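Local coordinates for protein NalD (PDB 5DAJ) that represses the MexAB-OprM multidrug efflux pump of Pseudomonas aeruginosa as a secondary, TetR-family regulator that probably binds DNA and whose repression is relieved by novobiocin, at residues S98-E103 against N175-D180; L171-D176 against H192-M197; T13-A18 against E34-A39. All blocks are in the same frame, centred on the assembly; numbering follows the deposited sequence.

Overall arrangement
Along the chain the order is interaction 3, then interactions 1 and 2, which together span 98-103 to 192-197 and share helix 159-179. Interaction 3 joins helices 6-26 and 33-40 of the N-terminal DNA-binding region. The other two lie in the C-terminal regulatory region: interaction 1 sets helix 84-101 against the end of helix 159-179, and interaction 2 sets an overlapping part of that helix, with Asn175 and Asp176 in common, against helix 186-201. The centres of interactions 1 and 2 are about 12 Å apart, and Leu99 packs on Phe174. Interaction 3 is centred about 24 Å from interaction 1 and about 34 Å from interaction 2, touching neither, consistent with the separate DNA-binding and regulatory parts of a TetR repressor.

Interaction 1: residues S98-E103 against N175-D180; sequences SLLTQE and NDWLRD
Leu99 and Trp177 carry most of this contact, whose side-chain pairs are all apolar. The two side chains run past each other in opposite directions. Leu99 meets the six-membered ring of the indole obliquely, with its CB 3.9 Å from CZ3 of Trp177 and its CD1 4.0 Å from CE3 of Trp177. The carbonyl O of Leu99 also borders that ring. Trp177 has CG anti to its backbone N (chi1 -169°), which sends the indole out from helix 159-179 toward helix 84-101. The other methyl of Leu99, CD2, turns to a second partner and meets CD2 of Leu178 at 4.0 Å. Leu100 adds a lighter touch at the margin, with CD2 4.2 Å from CZ2 of Trp177. These pairs bring the end of helix 84-101 against the last turns of helix 159-179, with Leu99 and Leu178 nearest in the backbone. Phe184, in the connection after helix 159-179, meets the Trp177 ring with the planes at about 45°.

The polar interactions lie within the second segment and beyond the contact. Arg179 forms a salt bridge to Asp176, NH2 to OD1 at 2.6 Å; the acid lies in the guanidinium plane, but the donor reaches OD1 from 43° out of the carboxylate plane. Asp176 OD2 also bonds to His167 of the second subunit, and Arg179 NH1 to Asn130 of that subunit. At the end of helix 84-101, the carbonyls of Leu99 and Leu100 accept hydrogen bonds from NE and NH2 of Arg106.

The chemistry thus differs between these residues: the Leu99-Trp177 side is held by nondirectional van der Waals packing, while Asp176 and Arg179, paired with each other, also form directional bonds to the second subunit.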
ATOM      1  N   SER A  98      -5.911   8.149 -13.769  1.00 59.65           N
ATOM      2  CA  SER A  98      -5.556   9.497 -13.245  1.00 59.53           C
ATOM      3  C   SER A  98      -4.103   9.632 -12.757  1.00 61.92           C
ATOM      4  O   SER A  98      -3.552  10.746 -12.712  1.00 73.43           O
ATOM      5  CB  SER A  98      -6.484   9.914 -12.104  1.00 58.95           C
ATOM      6  OG  SER A  98      -6.185   9.200 -10.921  1.00 59.68           O
ATOM      7  N   LEU A  99      -3.496   8.502 -12.385  1.00 62.47           N
ATOM      8  CA  LEU A  99      -2.069   8.448 -12.007  1.00 58.79           C
ATOM      9  C   LEU A  99      -1.138   9.095 -13.027  1.00 58.76           C
ATOM     10  O   LEU A  99      -0.136   9.697 -12.657  1.00 65.68           O
ATOM     11  CB  LEU A  99      -1.617   7.000 -11.802  1.00 54.52           C
ATOM     12  CG  LEU A  99      -2.116   6.303 -10.543  1.00 54.74           C
ATOM     13  CD1 LEU A  99      -1.871   4.804 -10.642  1.00 59.85           C
ATOM     14  CD2 LEU A  99      -1.429   6.878  -9.320  1.00 56.21           C
ATOM     15  N   LEU A 100      -1.469   8.943 -14.306  1.00 62.66           N
ATOM     16  CA  LEU A 100      -0.712   9.570 -15.394  1.00 64.05           C
ATOM     17  C   LEU A 100      -1.196  10.980 -15.692  1.00 62.74           C
ATOM     18  O   LEU A 100      -0.399  11.914 -15.777  1.00 68.34           O
ATOM     19  CB  LEU A 100      -0.793   8.735 -16.686  1.00 68.11           C
ATOM     20  CG  LEU A 100       0.239   7.621 -16.895  1.00 69.84           C
ATOM     21  CD1 LEU A 100      -0.059   6.920 -18.215  1.00 68.99           C
ATOM     22  CD2 LEU A 100       1.679   8.130 -16.882  1.00 68.42           C
ATOM     23  N   THR A 101      -2.502  11.120 -15.870  1.00 59.98           N
ATOM     24  CA  THR A 101      -3.085  12.382 -16.358  1.00 68.93           C
ATOM     25  C   THR A 101      -3.074  13.562 -15.363  1.00 69.28           C
ATOM     26  O   THR A 101      -3.229  14.709 -15.784  1.00 81.68           O
ATOM     27  CB  THR A 101      -4.529  12.182 -16.860  1.00 74.04           C
ATOM     28  OG1 THR A 101      -5.329  11.642 -15.809  1.00 76.88           O
ATOM     29  CG2 THR A 101      -4.558  11.244 -18.060  1.00 78.71           C
ATOM     30  N   GLN A 102      -2.888  13.288 -14.073  1.00 61.43           N
ATOM     31  CA  GLN A 102      -2.908  14.336 -13.031  1.00 57.51           C
ATOM     32  C   GLN A 102      -1.640  14.353 -12.171  1.00 60.48           C
ATOM     33  O   GLN A 102      -1.559  13.646 -11.166  1.00 57.02           O
ATOM     34  CB  GLN A 102      -4.132  14.163 -12.144  1.00 60.69           C
ATOM     35  CG  GLN A 102      -5.446  14.456 -12.849  1.00 68.90           C
ATOM     36  CD  GLN A 102      -6.659  14.094 -12.002  1.00 80.70           C
ATOM     37  OE1 GLN A 102      -6.609  14.149 -10.769  1.00 94.28           O
ATOM     38  NE2 GLN A 102      -7.753  13.713 -12.656  1.00 77.19           N
ATOM     39  N   GLU A 103      -0.664  15.171 -12.573  1.00 56.22           N
ATOM     40  CA  GLU A 103       0.628  15.267 -11.879  1.00 58.38           C
ATOM     41  C   GLU A 103       0.487  15.635 -10.397  1.00 58.63           C
ATOM     42  O   GLU A 103       1.187  15.058  -9.557  1.00 61.30           O
ATOM     43  CB  GLU A 103       1.554  16.279 -12.555  1.00 61.11           C
ATOM     44  CG  GLU A 103       2.961  16.326 -11.955  1.00 66.17           C
ATOM     45  CD  GLU A 103       3.947  17.195 -12.728  1.00 77.58           C
ATOM     46  OE1 GLU A 103       5.060  17.412 -12.201  1.00 84.56           O
ATOM     47  OE2 GLU A 103       3.629  17.659 -13.850  1.00 86.36           O
ATOM     48  N   ASN A 175      -0.224   1.705  -4.982  1.00 40.71           N
ATOM     49  CA  ASN A 175       0.989   1.507  -4.195  1.00 44.65           C
ATOM     50  C   ASN A 175       2.150   0.975  -5.037  1.00 46.95           C
ATOM     51  O   ASN A 175       3.250   1.526  -5.007  1.00 41.60           O
ATOM     52  CB  ASN A 175       0.735   0.548  -3.032  1.00 48.08           C
ATOM     53  CG  ASN A 175       1.540   0.899  -1.814  1.00 53.61           C
ATOM     54  OD1 ASN A 175       2.673   0.444  -1.660  1.00 66.89           O
ATOM     55  ND2 ASN A 175       0.966   1.716  -0.940  1.00 55.64           N
ATOM     56  N   ASP A 176       1.880  -0.102  -5.778  1.00 40.90           N
ATOM     57  CA  ASP A 176       2.873  -0.717  -6.674  1.00 41.44           C
ATOM     58  C   ASP A 176       3.394   0.288  -7.686  1.00 42.28           C
ATOM     59  O   ASP A 176       4.605   0.451  -7.837  1.00 47.88           O
ATOM     60  CB  ASP A 176       2.303  -1.940  -7.420  1.00 42.90           C
ATOM     61  CG  ASP A 176       2.712  -3.274  -6.806  1.00 45.94           C
ATOM     62  OD1 ASP A 176       3.672  -3.330  -6.017  1.00 45.26           O
ATOM     63  OD2 ASP A 176       2.070  -4.295  -7.131  1.00 46.69           O
ATOM     64  N   TRP A 177       2.480   0.955  -8.383  1.00 42.39           N
ATOM     65  CA  TRP A 177       2.868   1.840  -9.484  1.00 44.16           C
ATOM     66  C   TRP A 177       3.660   3.046  -9.005  1.00 46.42           C
ATOM     67  O   TRP A 177       4.656   3.414  -9.615  1.00 49.04           O
ATOM     68  CB  TRP A 177       1.671   2.329 -10.294  1.00 44.35           C
ATOM     69  CG  TRP A 177       2.124   3.002 -11.542  1.00 44.66           C
ATOM     70  CD1 TRP A 177       2.522   2.392 -12.691  1.00 48.70           C
ATOM     71  CD2 TRP A 177       2.276   4.400 -11.755  1.00 45.05           C
ATOM     72  NE1 TRP A 177       2.899   3.326 -13.615  1.00 52.69           N
ATOM     73  CE2 TRP A 177       2.758   4.571 -13.067  1.00 50.26           C
ATOM     74  CE3 TRP A 177       2.046   5.531 -10.972  1.00 49.84           C
ATOM     75  CZ2 TRP A 177       3.014   5.831 -13.618  1.00 53.85           C
ATOM     76  CZ3 TRP A 177       2.301   6.787 -11.520  1.00 52.72           C
ATOM     77  CH2 TRP A 177       2.780   6.924 -12.831  1.00 51.71           C
ATOM     78  N   LEU A 178       3.204   3.657  -7.918  1.00 44.03           N
ATOM     79  CA  LEU A 178       3.902   4.804  -7.326  1.00 42.83           C
ATOM     80  C   LEU A 178       5.279   4.428  -6.771  1.00 44.26           C
ATOM     81  O   LEU A 178       6.209   5.223  -6.838  1.00 49.30           O
ATOM     82  CB  LEU A 178       3.063   5.433  -6.230  1.00 42.24           C
ATOM     83  CG  LEU A 178       1.769   6.106  -6.689  1.00 41.60           C
ATOM     84  CD1 LEU A 178       0.833   6.363  -5.513  1.00 41.24           C
ATOM     85  CD2 LEU A 178       2.059   7.390  -7.441  1.00 41.24           C
ATOM     86  N   ARG A 179       5.405   3.213  -6.246  1.00 48.51           N
ATOM     87  CA  ARG A 179       6.706   2.657  -5.809  1.00 47.11           C
ATOM     88  C   ARG A 179       7.627   2.414  -7.018  1.00 50.99           C
ATOM     89  O   ARG A 179       8.794   2.767  -6.989  1.00 52.57           O
ATOM     90  CB  ARG A 179       6.510   1.356  -5.024  1.00 46.80           C
ATOM     91  CG  ARG A 179       7.795   0.717  -4.485  1.00 45.53           C
ATOM     92  CD  ARG A 179       7.557  -0.632  -3.820  1.00 49.17           C
ATOM     93  NE  ARG A 179       6.687  -1.492  -4.632  1.00 54.62           N
ATOM     94  CZ  ARG A 179       7.075  -2.177  -5.709  1.00 56.74           C
ATOM     95  NH1 ARG A 179       8.336  -2.157  -6.136  1.00 64.23           N
ATOM     96  NH2 ARG A 179       6.189  -2.899  -6.368  1.00 61.48           N
ATOM     97  N   ASP A 180       7.080   1.790  -8.060  1.00 58.14           N
ATOM     98  CA  ASP A 180       7.823   1.447  -9.291  1.00 51.10           C
ATOM     99  C   ASP A 180       6.934   1.645 -10.532  1.00 48.81           C
ATOM    100  O   ASP A 180       6.166   0.753 -10.897  1.00 47.53           O
ATOM    101  CB  ASP A 180       8.322  -0.004  -9.228  1.00 51.31           C
ATOM    102  CG  ASP A 180       9.066  -0.439 -10.496  1.00 57.83           C
ATOM    103  OD1 ASP A 180       9.388   0.416 -11.348  1.00 60.91           O
ATOM    104  OD2 ASP A 180       9.331  -1.656 -10.636  1.00 65.75           O
TER

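Interaction 2: residues L171-D176 against H192-M197; sequences LGLFND and HLLEPM
Leu173 reaches between Leu193 and Leu194 and gives one methyl to each. Its CD1 lies 3.9 Å from CD2 of Leu194, and its CD2 lies 4.1 Å from CD1 of Leu193. The fork of a single leucine on helix 159-179 is therefore shared by two consecutive leucines of helix 186-201, and all three side chains are buried.

The two partners come to that fork differently. Leu193 starts out toward helix 159-179, and its CA is 8.5 Å from the CA of Leu173, the nearest backbone approach of the two segments. Leu194 leaves its helix at an angle to the contact, and only the end of its side chain swings in to bring CD2 against Leu173. The CB of Leu173 already points toward helix 186-201; with CG anti to the carbonyl carbon (chi1 -70°) and chi2 at 170°, its two methyls then spread toward Leu193 and Leu194, and both partners cross the branch at a slant. The contact is made by methyl ends, with the backbones well apart. It is small, burying 117 Å² over both sides, and consists of dispersion contacts and the exclusion of water.

Other parts of the subunit close round the three leucines. Phe184, in the connection between the two helices, touches both Leu173 and Leu193. Helix 84-101 also contributes, with Val96 on Leu173 and with Tyr89 and Cys92 on Leu194, while Leu169 and Ile170 from earlier in helix 159-179 reach Leu194 as well. The leucine cluster thus lies where helices 84-101, 159-179 and 186-201 converge in the C-terminal region of this TetR-family repressor, with Leu173 also reaching the dimer interface, where it packs on Ala168 of the second subunit.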
ATOM      1  N   LEU A 171      -5.986  -0.036  -4.177  1.00 39.51           N
ATOM      2  CA  LEU A 171      -4.945   0.478  -3.295  1.00 36.51           C
ATOM      3  C   LEU A 171      -3.584  -0.092  -3.659  1.00 37.21           C
ATOM      4  O   LEU A 171      -2.594   0.634  -3.697  1.00 36.67           O
ATOM      5  CB  LEU A 171      -5.259   0.139  -1.842  1.00 35.52           C
ATOM      6  CG  LEU A 171      -4.239   0.564  -0.793  1.00 37.77           C
ATOM      7  CD1 LEU A 171      -4.055   2.073  -0.764  1.00 37.50           C
ATOM      8  CD2 LEU A 171      -4.671   0.063   0.569  1.00 41.02           C
ATOM      9  N   GLY A 172      -3.553  -1.397  -3.910  1.00 37.75           N
ATOM     10  CA  GLY A 172      -2.333  -2.099  -4.282  1.00 40.11           C
ATOM     11  C   GLY A 172      -1.738  -1.622  -5.594  1.00 42.18           C
ATOM     12  O   GLY A 172      -0.531  -1.438  -5.701  1.00 43.71           O
ATOM     13  N   LEU A 173      -2.594  -1.408  -6.586  1.00 41.89           N
ATOM     14  CA  LEU A 173      -2.159  -0.881  -7.880  1.00 42.61           C
ATOM     15  C   LEU A 173      -1.512   0.498  -7.746  1.00 41.56           C
ATOM     16  O   LEU A 173      -0.448   0.745  -8.313  1.00 41.51           O
ATOM     17  CB  LEU A 173      -3.327  -0.807  -8.865  1.00 43.55           C
ATOM     18  CG  LEU A 173      -3.867  -2.146  -9.357  1.00 42.36           C
ATOM     19  CD1 LEU A 173      -5.153  -1.913 -10.127  1.00 43.43           C
ATOM     20  CD2 LEU A 173      -2.856  -2.872 -10.224  1.00 42.74           C
ATOM     21  N   PHE A 174      -2.172   1.375  -6.995  1.00 40.42           N
ATOM     22  CA  PHE A 174      -1.633   2.704  -6.663  1.00 42.07           C
ATOM     23  C   PHE A 174      -0.278   2.565  -5.984  1.00 42.91           C
ATOM     24  O   PHE A 174       0.697   3.191  -6.385  1.00 46.41           O
ATOM     25  CB  PHE A 174      -2.579   3.479  -5.740  1.00 41.37           C
ATOM     26  CG  PHE A 174      -3.656   4.237  -6.465  1.00 45.00           C
ATOM     27  CD1 PHE A 174      -4.478   3.602  -7.372  1.00 47.62           C
ATOM     28  CD2 PHE A 174      -3.863   5.591  -6.211  1.00 50.12           C
ATOM     29  CE1 PHE A 174      -5.473   4.304  -8.032  1.00 52.85           C
ATOM     30  CE2 PHE A 174      -4.857   6.305  -6.864  1.00 52.79           C
ATOM     31  CZ  PHE A 174      -5.668   5.656  -7.775  1.00 51.96           C
ATOM     32  N   ASN A 175      -0.224   1.705  -4.982  1.00 40.71           N
ATOM     33  CA  ASN A 175       0.989   1.507  -4.195  1.00 44.65           C
ATOM     34  C   ASN A 175       2.150   0.975  -5.037  1.00 46.95           C
ATOM     35  O   ASN A 175       3.250   1.526  -5.007  1.00 41.60           O
ATOM     36  CB  ASN A 175       0.735   0.548  -3.032  1.00 48.08           C
ATOM     37  CG  ASN A 175       1.540   0.899  -1.814  1.00 53.61           C
ATOM     38  OD1 ASN A 175       2.673   0.444  -1.660  1.00 66.89           O
ATOM     39  ND2 ASN A 175       0.966   1.716  -0.940  1.00 55.64           N
ATOM     40  N   ASP A 176       1.880  -0.102  -5.778  1.00 40.90           N
ATOM     41  CA  ASP A 176       2.873  -0.717  -6.674  1.00 41.44           C
ATOM     42  C   ASP A 176       3.394   0.288  -7.686  1.00 42.28           C
ATOM     43  O   ASP A 176       4.605   0.451  -7.837  1.00 47.88           O
ATOM     44  CB  ASP A 176       2.303  -1.940  -7.420  1.00 42.90           C
ATOM     45  CG  ASP A 176       2.712  -3.274  -6.806  1.00 45.94           C
ATOM     46  OD1 ASP A 176       3.672  -3.330  -6.017  1.00 45.26           O
ATOM     47  OD2 ASP A 176       2.070  -4.295  -7.131  1.00 46.69           O
ATOM     48  N   HIS A 192      -7.115  -4.156 -18.092  1.00 49.75           N
ATOM     49  CA  HIS A 192      -6.737  -5.569 -17.947  1.00 50.30           C
ATOM     50  C   HIS A 192      -6.342  -5.948 -16.524  1.00 45.86           C
ATOM     51  O   HIS A 192      -6.498  -7.096 -16.118  1.00 47.50           O
ATOM     52  CB  HIS A 192      -5.595  -5.901 -18.900  1.00 52.54           C
ATOM     53  CG  HIS A 192      -5.931  -5.675 -20.336  1.00 61.55           C
ATOM     54  ND1 HIS A 192      -6.770  -6.510 -21.044  1.00 65.26           N
ATOM     55  CD2 HIS A 192      -5.548  -4.703 -21.199  1.00 67.84           C
ATOM     56  CE1 HIS A 192      -6.881  -6.067 -22.283  1.00 73.90           C
ATOM     57  NE2 HIS A 192      -6.152  -4.971 -22.403  1.00 75.63           N
ATOM     58  N   LEU A 193      -5.835  -4.972 -15.777  1.00 48.51           N
ATOM     59  CA  LEU A 193      -5.501  -5.168 -14.361  1.00 46.06           C
ATOM     60  C   LEU A 193      -6.748  -5.324 -13.491  1.00 46.74           C
ATOM     61  O   LEU A 193      -6.753  -6.094 -12.524  1.00 45.87           O
ATOM     62  CB  LEU A 193      -4.650  -4.007 -13.853  1.00 45.72           C
ATOM     63  CG  LEU A 193      -3.255  -3.953 -14.480  1.00 47.43           C
ATOM     64  CD1 LEU A 193      -2.652  -2.559 -14.349  1.00 49.48           C
ATOM     65  CD2 LEU A 193      -2.338  -4.996 -13.860  1.00 43.41           C
ATOM     66  N   LEU A 194      -7.792  -4.581 -13.847  1.00 44.99           N
ATOM     67  CA  LEU A 194      -9.075  -4.616 -13.137  1.00 49.09           C
ATOM     68  C   LEU A 194     -10.006  -5.734 -13.615  1.00 51.34           C
ATOM     69  O   LEU A 194     -10.798  -6.264 -12.828  1.00 52.89           O
ATOM     70  CB  LEU A 194      -9.795  -3.269 -13.269  1.00 49.42           C
ATOM     71  CG  LEU A 194      -9.063  -2.067 -12.680  1.00 48.63           C
ATOM     72  CD1 LEU A 194      -9.785  -0.790 -13.052  1.00 51.62           C
ATOM     73  CD2 LEU A 194      -8.937  -2.172 -11.168  1.00 50.11           C
ATOM     74  N   GLU A 195      -9.893  -6.087 -14.893  1.00 52.43           N
ATOM     75  CA  GLU A 195     -10.747  -7.108 -15.514  1.00 54.01           C
ATOM     76  C   GLU A 195     -10.986  -8.354 -14.646  1.00 53.82           C
ATOM     77  O   GLU A 195     -12.145  -8.669 -14.340  1.00 61.23           O
ATOM     78  CB  GLU A 195     -10.208  -7.502 -16.904  1.00 55.34           C
ATOM     79  CG  GLU A 195     -11.047  -8.500 -17.707  1.00 63.08           C
ATOM     80  CD  GLU A 195     -12.446  -8.008 -18.060  1.00 77.95           C
ATOM     81  OE1 GLU A 195     -12.777  -6.816 -17.828  1.00 85.92           O
ATOM     82  OE2 GLU A 195     -13.225  -8.835 -18.591  1.00 98.64           O
ATOM     83  N   PRO A 196      -9.910  -9.051 -14.228  1.00 50.89           N
ATOM     84  CA  PRO A 196     -10.126 -10.312 -13.507  1.00 50.84           C
ATOM     85  C   PRO A 196     -10.896 -10.154 -12.200  1.00 47.88           C
ATOM     86  O   PRO A 196     -11.726 -10.996 -11.877  1.00 49.09           O
ATOM     87  CB  PRO A 196      -8.705 -10.812 -13.235  1.00 51.70           C
ATOM     88  CG  PRO A 196      -7.849  -9.600 -13.301  1.00 54.37           C
ATOM     89  CD  PRO A 196      -8.476  -8.737 -14.345  1.00 50.75           C
HETATM   90  N   MSE A 197     -10.641  -9.074 -11.470  1.00 48.07           N
HETATM   91  CA  MSE A 197     -11.355  -8.825 -10.209  1.00 48.66           C
HETATM   92  C   MSE A 197     -12.835  -8.761 -10.473  1.00 50.53           C
HETATM   93  O   MSE A 197     -13.619  -9.440  -9.805  1.00 47.15           O
HETATM   94  CB  MSE A 197     -10.880  -7.552  -9.516  1.00 49.48           C
HETATM   95  CG  MSE A 197     -11.665  -7.187  -8.250  1.00 56.39           C
HETATM   96 SE   MSE A 197     -11.615  -8.641  -6.908  1.00 68.94          SE
HETATM   97  CE  MSE A 197      -9.796  -8.326  -6.220  1.00 72.47           C
TER

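Interaction 3: residues T13-A18 against E34-A39; sequences TAILLA and EQIARA
This is a buried helix-on-helix packing contact in the N-terminal DNA-binding region, where Ile15 and Ala18 of helix 6-26 meet Ile36 and Ala39 of helix 33-40. Helix 33-40 is the first helix of the predicted helix-turn-helix motif, so the contact fastens that motif to the helix before it. The axes of the two short segments approach to 8.6 Å, with 116° between their directions.

Ile36 and Ala18 contribute about equally. CG2 of Ile36 lies 3.9 Å from CG2 of Ile15 and 3.8 Å from the carbonyl O of Ile15. The two isoleucine side chains cross at about a right angle. In Ile36, CG1 sits beside the backbone N (chi1 -71°), leaving CG2 anti to that N, and the shorter branch thus does the touching. One turn further along helix 6-26, the CB of Ala18 points toward helix 33-40. It rests 3.9 Å from the carbonyl O of Ile36 and 4.3 Å from CB of Ala39. Here two alanines meet, which lets the CA atoms of Ala18 and Ala39 come to 5.9 Å.

Around this crossing, Ala19 and Leu22 continue the surface of helix 6-26, touching Ile36 and Ala39 respectively. Helix 44-51, the second helix of the predicted motif, adds Val47 against both Ile15 and Ala37, and Phe51 against Ile15 and Leu16. Helices 6-26, 33-40 and 44-51 therefore pack as a compact three-helix unit, as in other TetR-family DNA-binding domains.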
ATOM      1  N   THR A  13      -2.323  28.554  -0.535  1.00 51.38           N
ATOM      2  CA  THR A  13      -1.877  27.758  -1.692  1.00 53.96           C
ATOM      3  C   THR A  13      -0.351  27.713  -1.774  1.00 56.09           C
ATOM      4  O   THR A  13       0.228  26.648  -2.026  1.00 61.47           O
ATOM      5  CB  THR A  13      -2.429  28.315  -3.019  1.00 56.43           C
ATOM      6  OG1 THR A  13      -3.844  28.511  -2.906  1.00 64.27           O
ATOM      7  CG2 THR A  13      -2.151  27.351  -4.171  1.00 54.14           C
ATOM      8  N   ALA A  14       0.277  28.873  -1.577  1.00 49.07           N
ATOM      9  CA  ALA A  14       1.742  28.998  -1.606  1.00 46.56           C
ATOM     10  C   ALA A  14       2.401  28.067  -0.599  1.00 47.22           C
ATOM     11  O   ALA A  14       3.342  27.342  -0.932  1.00 60.14           O
ATOM     12  CB  ALA A  14       2.153  30.427  -1.317  1.00 43.51           C
ATOM     13  N   ILE A  15       1.865  28.073   0.615  1.00 42.94           N
ATOM     14  CA  ILE A  15       2.318  27.183   1.693  1.00 42.87           C
ATOM     15  C   ILE A  15       2.173  25.694   1.316  1.00 41.67           C
ATOM     16  O   ILE A  15       3.102  24.906   1.534  1.00 40.72           O
ATOM     17  CB  ILE A  15       1.574  27.474   3.031  1.00 44.39           C
ATOM     18  CG1 ILE A  15       2.035  28.822   3.601  1.00 44.94           C
ATOM     19  CG2 ILE A  15       1.823  26.375   4.059  1.00 42.08           C
ATOM     20  CD1 ILE A  15       1.191  29.341   4.748  1.00 46.70           C
ATOM     21  N   LEU A  16       1.010  25.320   0.780  1.00 39.19           N
ATOM     22  CA  LEU A  16       0.739  23.922   0.404  1.00 42.22           C
ATOM     23  C   LEU A  16       1.643  23.436  -0.718  1.00 44.55           C
ATOM     24  O   LEU A  16       2.083  22.272  -0.711  1.00 51.16           O
ATOM     25  CB  LEU A  16      -0.741  23.701   0.032  1.00 46.08           C
ATOM     26  CG  LEU A  16      -1.725  23.832   1.200  1.00 49.67           C
ATOM     27  CD1 LEU A  16      -3.160  23.779   0.686  1.00 52.61           C
ATOM     28  CD2 LEU A  16      -1.511  22.746   2.251  1.00 56.07           C
ATOM     29  N   LEU A  17       1.879  24.302  -1.694  1.00 40.87           N
ATOM     30  CA  LEU A  17       2.792  23.973  -2.793  1.00 49.57           C
ATOM     31  C   LEU A  17       4.223  23.748  -2.300  1.00 48.11           C
ATOM     32  O   LEU A  17       4.884  22.790  -2.718  1.00 58.42           O
ATOM     33  CB  LEU A  17       2.787  25.073  -3.859  1.00 56.16           C
ATOM     34  CG  LEU A  17       1.645  25.014  -4.885  1.00 64.79           C
ATOM     35  CD1 LEU A  17       1.673  26.261  -5.751  1.00 71.53           C
ATOM     36  CD2 LEU A  17       1.730  23.761  -5.756  1.00 71.54           C
ATOM     37  N   ALA A  18       4.679  24.632  -1.422  1.00 41.14           N
ATOM     38  CA  ALA A  18       5.994  24.519  -0.774  1.00 43.79           C
ATOM     39  C   ALA A  18       6.142  23.213   0.001  1.00 44.11           C
ATOM     40  O   ALA A  18       7.104  22.469  -0.196  1.00 48.83           O
ATOM     41  CB  ALA A  18       6.231  25.693   0.162  1.00 45.14           C
ATOM     42  N   GLU A  34       8.747  25.253  10.059  1.00 53.82           N
ATOM     43  CA  GLU A  34       9.710  26.347   9.862  1.00 55.60           C
ATOM     44  C   GLU A  34      10.294  26.312   8.448  1.00 55.94           C
ATOM     45  O   GLU A  34      10.306  27.317   7.741  1.00 66.77           O
ATOM     46  CB  GLU A  34      10.831  26.279  10.903  1.00 61.38           C
ATOM     47  CG  GLU A  34      11.800  27.461  10.849  1.00 70.66           C
ATOM     48  CD  GLU A  34      12.775  27.506  12.019  1.00 81.71           C
ATOM     49  OE1 GLU A  34      13.138  26.427  12.546  1.00 90.63           O
ATOM     50  OE2 GLU A  34      13.187  28.626  12.408  1.00100.01           O
ATOM     51  N   GLN A  35      10.736  25.131   8.041  1.00 52.25           N
ATOM     52  CA  GLN A  35      11.286  24.902   6.694  1.00 49.45           C
ATOM     53  C   GLN A  35      10.274  25.174   5.578  1.00 49.27           C
ATOM     54  O   GLN A  35      10.627  25.697   4.517  1.00 51.59           O
ATOM     55  CB  GLN A  35      11.795  23.474   6.566  1.00 46.77           C
ATOM     56  CG  GLN A  35      13.073  23.216   7.344  1.00 49.15           C
ATOM     57  CD  GLN A  35      13.409  21.738   7.468  1.00 51.82           C
ATOM     58  OE1 GLN A  35      12.525  20.900   7.634  1.00 53.09           O
ATOM     59  NE2 GLN A  35      14.693  21.417   7.427  1.00 56.91           N
ATOM     60  N   ILE A  36       9.021  24.805   5.822  1.00 44.50           N
ATOM     61  CA  ILE A  36       7.926  25.059   4.869  1.00 45.35           C
ATOM     62  C   ILE A  36       7.706  26.559   4.702  1.00 46.27           C
ATOM     63  O   ILE A  36       7.587  27.056   3.582  1.00 44.69           O
ATOM     64  CB  ILE A  36       6.615  24.377   5.313  1.00 45.12           C
ATOM     65  CG1 ILE A  36       6.745  22.857   5.149  1.00 47.11           C
ATOM     66  CG2 ILE A  36       5.419  24.862   4.492  1.00 46.83           C
ATOM     67  CD1 ILE A  36       5.729  22.059   5.942  1.00 45.52           C
ATOM     68  N   ALA A  37       7.629  27.251   5.835  1.00 48.03           N
ATOM     69  CA  ALA A  37       7.439  28.700   5.864  1.00 52.89           C
ATOM     70  C   ALA A  37       8.517  29.423   5.061  1.00 53.00           C
ATOM     71  O   ALA A  37       8.214  30.281   4.228  1.00 54.39           O
ATOM     72  CB  ALA A  37       7.449  29.201   7.300  1.00 55.44           C
ATOM     73  N   ARG A  38       9.764  29.041   5.311  1.00 50.33           N
ATOM     74  CA  ARG A  38      10.913  29.623   4.625  1.00 55.35           C
ATOM     75  C   ARG A  38      10.858  29.382   3.121  1.00 55.57           C
ATOM     76  O   ARG A  38      11.026  30.310   2.335  1.00 64.39           O
ATOM     77  CB  ARG A  38      12.219  29.094   5.207  1.00 59.87           C
ATOM     78  CG  ARG A  38      13.453  29.910   4.839  1.00 69.21           C
ATOM     79  CD  ARG A  38      14.647  29.631   5.742  1.00 83.73           C
ATOM     80  NE  ARG A  38      15.014  28.212   5.707  1.00 98.17           N
ATOM     81  CZ  ARG A  38      14.860  27.324   6.700  1.00 97.15           C
ATOM     82  NH1 ARG A  38      14.353  27.663   7.892  1.00106.29           N
ATOM     83  NH2 ARG A  38      15.235  26.062   6.495  1.00 88.71           N
ATOM     84  N   ALA A  39      10.575  28.144   2.735  1.00 53.49           N
ATOM     85  CA  ALA A  39      10.440  27.767   1.314  1.00 52.26           C
ATOM     86  C   ALA A  39       9.253  28.433   0.605  1.00 51.14           C
ATOM     87  O   ALA A  39       9.265  28.588  -0.609  1.00 53.71           O
ATOM     88  CB  ALA A  39      10.336  26.256   1.185  1.00 50.76           C
TER